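PDB 3MGA: enterochelin esterase from Salmonella enterica subsp. enterica serovar Typhimurium, which probably hydrolyses the ester bonds of the siderophore ferric enterobactin, so that its iron can be released inside the cell. Local coordinates for residues A[199-208]-A[275-286]. Numbering follows the deposited sequence.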
loop_
_atom_site.group_PDB
_atom_site.type_symbol
_atom_site.label_atom_id
_atom_site.label_comp_id
_atom_site.label_asym_id
_atom_site.label_seq_id
_atom_site.Cartn_x
_atom_site.Cartn_y
_atom_site.Cartn_z
ATOM N N PRO A 199 20.363 4.716 -23.115
ATOM C CA PRO A 199 18.905 4.545 -23.083
ATOM C C PRO A 199 18.461 3.091 -23.238
ATOM O O PRO A 199 17.522 2.665 -22.568
ATOM C CB PRO A 199 18.416 5.365 -24.287
ATOM C CG PRO A 199 19.519 6.272 -24.644
ATOM C CD PRO A 199 20.792 5.645 -24.180
ATOM N N GLU A 200 19.140 2.341 -24.108
ATOM C CA GLU A 200 18.795 0.936 -24.354
ATOM C C GLU A 200 19.198 0.001 -23.208
ATOM O O GLU A 200 18.824 -1.169 -23.210
ATOM C CB GLU A 200 19.385 0.423 -25.683
ATOM C CG GLU A 200 18.796 1.050 -26.965
ATOM C CD GLU A 200 19.211 2.505 -27.204
ATOM O OE1 GLU A 200 20.156 2.986 -26.535
ATOM O OE2 GLU A 200 18.601 3.156 -28.087
ATOM N N GLU A 201 19.958 0.510 -22.240
ATOM C CA GLU A 201 20.367 -0.283 -21.074
ATOM C C GLU A 201 19.455 -0.002 -19.878
ATOM O O GLU A 201 19.395 -0.791 -18.937
ATOM C CB GLU A 201 21.827 0.007 -20.710
ATOM C CG GLU A 201 22.826 -0.340 -21.820
ATOM C CD GLU A 201 22.894 -1.835 -22.128
ATOM O OE1 GLU A 201 22.548 -2.658 -21.252
ATOM O OE2 GLU A 201 23.322 -2.190 -23.245
ATOM N N ARG A 202 18.746 1.122 -19.916
ATOM C CA ARG A 202 17.823 1.489 -18.836
ATOM C C ARG A 202 16.852 0.374 -18.515
ATOM O O ARG A 202 16.217 -0.165 -19.416
ATOM C CB ARG A 202 16.928 2.624 -19.261
ATOM C CG ARG A 202 17.516 3.973 -19.543
ATOM C CD ARG A 202 16.412 4.666 -20.312
ATOM N NE ARG A 202 16.519 6.099 -20.450
ATOM C CZ ARG A 202 15.734 6.806 -21.253
ATOM N NH1 ARG A 202 14.830 6.199 -22.013
ATOM N NH2 ARG A 202 15.878 8.117 -21.329
ATOM N N PRO A 203 16.719 0.031 -17.231
ATOM C CA PRO A 203 15.737 -0.971 -16.879
ATOM C C PRO A 203 14.323 -0.382 -16.913
ATOM O O PRO A 203 14.135 0.812 -16.632
ATOM C CB PRO A 203 16.094 -1.303 -15.435
ATOM C CG PRO A 203 16.726 -0.069 -14.916
ATOM C CD PRO A 203 17.499 0.473 -16.062
ATOM N N LEU A 204 13.356 -1.221 -17.271
ATOM C CA LEU A 204 11.948 -0.867 -17.287
ATOM C C LEU A 204 11.346 -1.402 -15.994
ATOM O O LEU A 204 11.655 -2.529 -15.575
ATOM C CB LEU A 204 11.222 -1.533 -18.456
ATOM C CG LEU A 204 9.684 -1.431 -18.415
ATOM C CD1 LEU A 204 9.227 0.029 -18.539
ATOM C CD2 LEU A 204 9.046 -2.269 -19.518
ATOM N N ALA A 205 10.483 -0.599 -15.377
ATOM C CA ALA A 205 9.811 -0.977 -14.152
ATOM C C ALA A 205 8.331 -0.684 -14.321
ATOM O O ALA A 205 7.946 0.458 -14.588
ATOM C CB ALA A 205 10.385 -0.193 -12.958
ATOM N N ILE A 206 7.500 -1.713 -14.190
ATOM C CA ILE A 206 6.066 -1.532 -14.317
ATOM C C ILE A 206 5.393 -1.475 -12.953
ATOM O O ILE A 206 5.540 -2.381 -12.129
ATOM C CB ILE A 206 5.426 -2.652 -15.131
ATOM C CG1 ILE A 206 5.978 -2.645 -16.559
ATOM C CG2 ILE A 206 3.914 -2.481 -15.164
ATOM C CD1 ILE A 206 5.382 -3.736 -17.437
ATOM N N LEU A 207 4.654 -0.397 -12.719
ATOM C CA LEU A 207 3.932 -0.226 -11.472
ATOM C C LEU A 207 2.431 -0.289 -11.692
ATOM O O LEU A 207 1.854 0.538 -12.406
ATOM C CB LEU A 207 4.319 1.072 -10.767
ATOM C CG LEU A 207 5.652 1.108 -10.009
ATOM C CD1 LEU A 207 6.847 0.839 -10.898
ATOM C CD2 LEU A 207 5.803 2.455 -9.336
ATOM N N LEU A 208 1.803 -1.277 -11.064
ATOM C CA LEU A 208 0.367 -1.452 -11.161
ATOM C C LEU A 208 -0.283 -0.417 -10.241
ATOM O O LEU A 208 0.413 0.227 -9.453
ATOM C CB LEU A 208 -0.012 -2.884 -10.808
ATOM C CG LEU A 208 0.611 -3.922 -11.748
ATOM C CD1 LEU A 208 0.386 -5.341 -11.222
ATOM C CD2 LEU A 208 0.082 -3.764 -13.201
ATOM N N PRO A 275 13.552 4.268 -25.427
ATOM C CA PRO A 275 14.149 2.934 -25.352
ATOM C C PRO A 275 14.323 2.378 -23.934
ATOM O O PRO A 275 14.436 3.135 -22.981
ATOM C CB PRO A 275 15.538 3.122 -25.995
ATOM C CG PRO A 275 15.535 4.465 -26.645
ATOM C CD PRO A 275 14.498 5.277 -25.940
ATOM N N PHE A 276 14.316 1.051 -23.825
ATOM C CA PHE A 276 14.549 0.347 -22.554
ATOM C C PHE A 276 15.074 -1.072 -22.830
ATOM O O PHE A 276 14.871 -1.621 -23.916
ATOM C CB PHE A 276 13.310 0.329 -21.647
ATOM C CG PHE A 276 12.111 -0.337 -22.252
ATOM C CD1 PHE A 276 11.976 -1.724 -22.217
ATOM C CD2 PHE A 276 11.093 0.422 -22.819
ATOM C CE1 PHE A 276 10.867 -2.344 -22.765
ATOM C CE2 PHE A 276 9.972 -0.189 -23.367
ATOM C CZ PHE A 276 9.859 -1.577 -23.341
ATOM N N SER A 277 15.746 -1.647 -21.837
ATOM C CA SER A 277 16.352 -2.980 -21.955
ATOM C C SER A 277 15.389 -4.155 -22.130
ATOM O O SER A 277 14.302 -4.201 -21.526
ATOM C CB SER A 277 17.222 -3.265 -20.725
ATOM O OG SER A 277 17.782 -4.568 -20.788
ATOM N N ASP A 278 15.827 -5.119 -22.944
ATOM C CA ASP A 278 15.067 -6.341 -23.203
ATOM C C ASP A 278 15.518 -7.459 -22.270
ATOM O O ASP A 278 15.030 -8.580 -22.356
ATOM C CB ASP A 278 15.193 -6.762 -24.669
ATOM C CG ASP A 278 14.389 -5.870 -25.602
ATOM O OD1 ASP A 278 13.392 -5.272 -25.132
ATOM O OD2 ASP A 278 14.736 -5.780 -26.801
ATOM N N ASP A 279 16.442 -7.132 -21.370
ATOM C CA ASP A 279 16.959 -8.082 -20.401
ATOM C C ASP A 279 15.943 -8.297 -19.286
ATOM O O ASP A 279 15.720 -7.411 -18.471
ATOM C CB ASP A 279 18.277 -7.559 -19.812
ATOM C CG ASP A 279 18.846 -8.469 -18.726
ATOM O OD1 ASP A 279 18.339 -9.604 -18.548
ATOM O OD2 ASP A 279 19.805 -8.035 -18.044
ATOM N N ALA A 280 15.343 -9.480 -19.235
ATOM C CA ALA A 280 14.350 -9.784 -18.201
ATOM C C ALA A 280 14.909 -9.597 -16.779
ATOM O O ALA A 280 14.174 -9.259 -15.861
ATOM C CB ALA A 280 13.823 -11.200 -18.380
ATOM N N GLY A 281 16.215 -9.812 -16.618
ATOM C CA GLY A 281 16.892 -9.689 -15.324
ATOM C C GLY A 281 16.783 -8.360 -14.597
ATOM O O GLY A 281 17.039 -8.293 -13.404
ATOM N N ARG A 282 16.469 -7.289 -15.315
ATOM C CA ARG A 282 16.294 -5.977 -14.680
ATOM C C ARG A 282 14.949 -5.351 -15.011
ATOM O O ARG A 282 14.772 -4.148 -14.852
ATOM C CB ARG A 282 17.419 -5.010 -15.032
ATOM C CG ARG A 282 17.688 -4.802 -16.507
ATOM C CD ARG A 282 18.633 -3.636 -16.652
ATOM N NE ARG A 282 19.353 -3.617 -17.914
ATOM C CZ ARG A 282 20.612 -4.016 -18.079
ATOM N NH1 ARG A 282 21.331 -4.461 -17.056
ATOM N NH2 ARG A 282 21.166 -3.949 -19.282
ATOM N N THR A 283 14.007 -6.180 -15.452
ATOM C CA THR A 283 12.684 -5.734 -15.795
ATOM C C THR A 283 11.792 -6.007 -14.598
ATOM O O THR A 283 11.569 -7.168 -14.207
ATOM C CB THR A 283 12.173 -6.442 -17.047
ATOM O OG1 THR A 283 13.077 -6.180 -18.138
ATOM C CG2 THR A 283 10.789 -5.948 -17.411
ATOM N N VAL A 284 11.274 -4.931 -14.016
ATOM C CA VAL A 284 10.454 -5.045 -12.842
ATOM C C VAL A 284 8.964 -4.918 -13.068
ATOM O O VAL A 284 8.502 -4.173 -13.918
ATOM C CB VAL A 284 10.847 -3.973 -11.798
ATOM C CG1 VAL A 284 9.803 -3.907 -10.645
ATOM C CG2 VAL A 284 12.252 -4.234 -11.271
ATOM N N VAL A 285 8.227 -5.689 -12.285
ATOM C CA VAL A 285 6.798 -5.617 -12.243
ATOM C C VAL A 285 6.556 -5.495 -10.735
ATOM O O VAL A 285 6.957 -6.358 -9.946
ATOM C CB VAL A 285 6.121 -6.816 -12.885
ATOM C CG1 VAL A 285 4.635 -6.742 -12.660
ATOM C CG2 VAL A 285 6.441 -6.849 -14.401
ATOM N N ALA A 286 5.968 -4.377 -10.334
ATOM C CA ALA A 286 5.719 -4.106 -8.930
ATOM C C ALA A 286 4.250 -3.807 -8.705
ATOM O O ALA A 286 3.629 -3.104 -9.494
ATOM C CB ALA A 286 6.594 -2.918 -8.471
HETATM O O HOH W 1 14.125 -3.442 -18.718
HETATM O O HOH W 2 2.959 -0.414 -8.101
#
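Four backbone hydrogen bonds join L204, I206 and L208 to V284 and A286, pairing strands 204-207 and 284-286 side by side and nearly parallel. V284 N donates to L204 O, I206 N to V284 O, A286 N to I206 O (2.7 Å), and L208 N to A286 O. Before the strands, S277 N gives R202 O an almost straight bond of 2.9 Å. Between these two sets of bonds segment 275-286 loops out, and a water bridges the two segments, accepting from L204 N and donating to S277 O and T283 OG1; R305 also bonds the last two.

A salt bridge and an arginine-to-carbonyl hydrogen bond join the loops that lead into the strands. E201 starts away from the other segment, but its chain bends at chi2 (-65°) and brings OE1 to R282 NH2 at 2.7 Å in a salt bridge, at the edge of a guanidinium whose plane is turned 70° from the carboxylate. R202, extended from CG to NE, donates from NH1 a hydrogen bond to P275 O (3.2 Å), lying in the carbonyl plane and close to its own guanidinium plane, while its NH2 bonds G195 O.

Apolar contacts fill the rest. With CG anti to its own N, L204 runs beside the F276 ring, and its CD2 lies over one face, 4.0 Å from the centroid, a CH-pi contact beside L267 of helix 256-273. On one face of the sheet A205 CB packs on V284 CB at 4.0 Å, with V284 against L396 and L399; I206 and V285 point to the other face.

These are neighbouring central strands of the alpha/beta-hydrolase sheet, and 284-288 runs into a GxSxG sequence at S289, consistent with a nucleophile elbow, whose residues the L208 side chain touches. The chemistry implies a buried, backbone-bonded strand pair leading into that turn, with the one salt bridge in the loops at the strands' N-terminal ends.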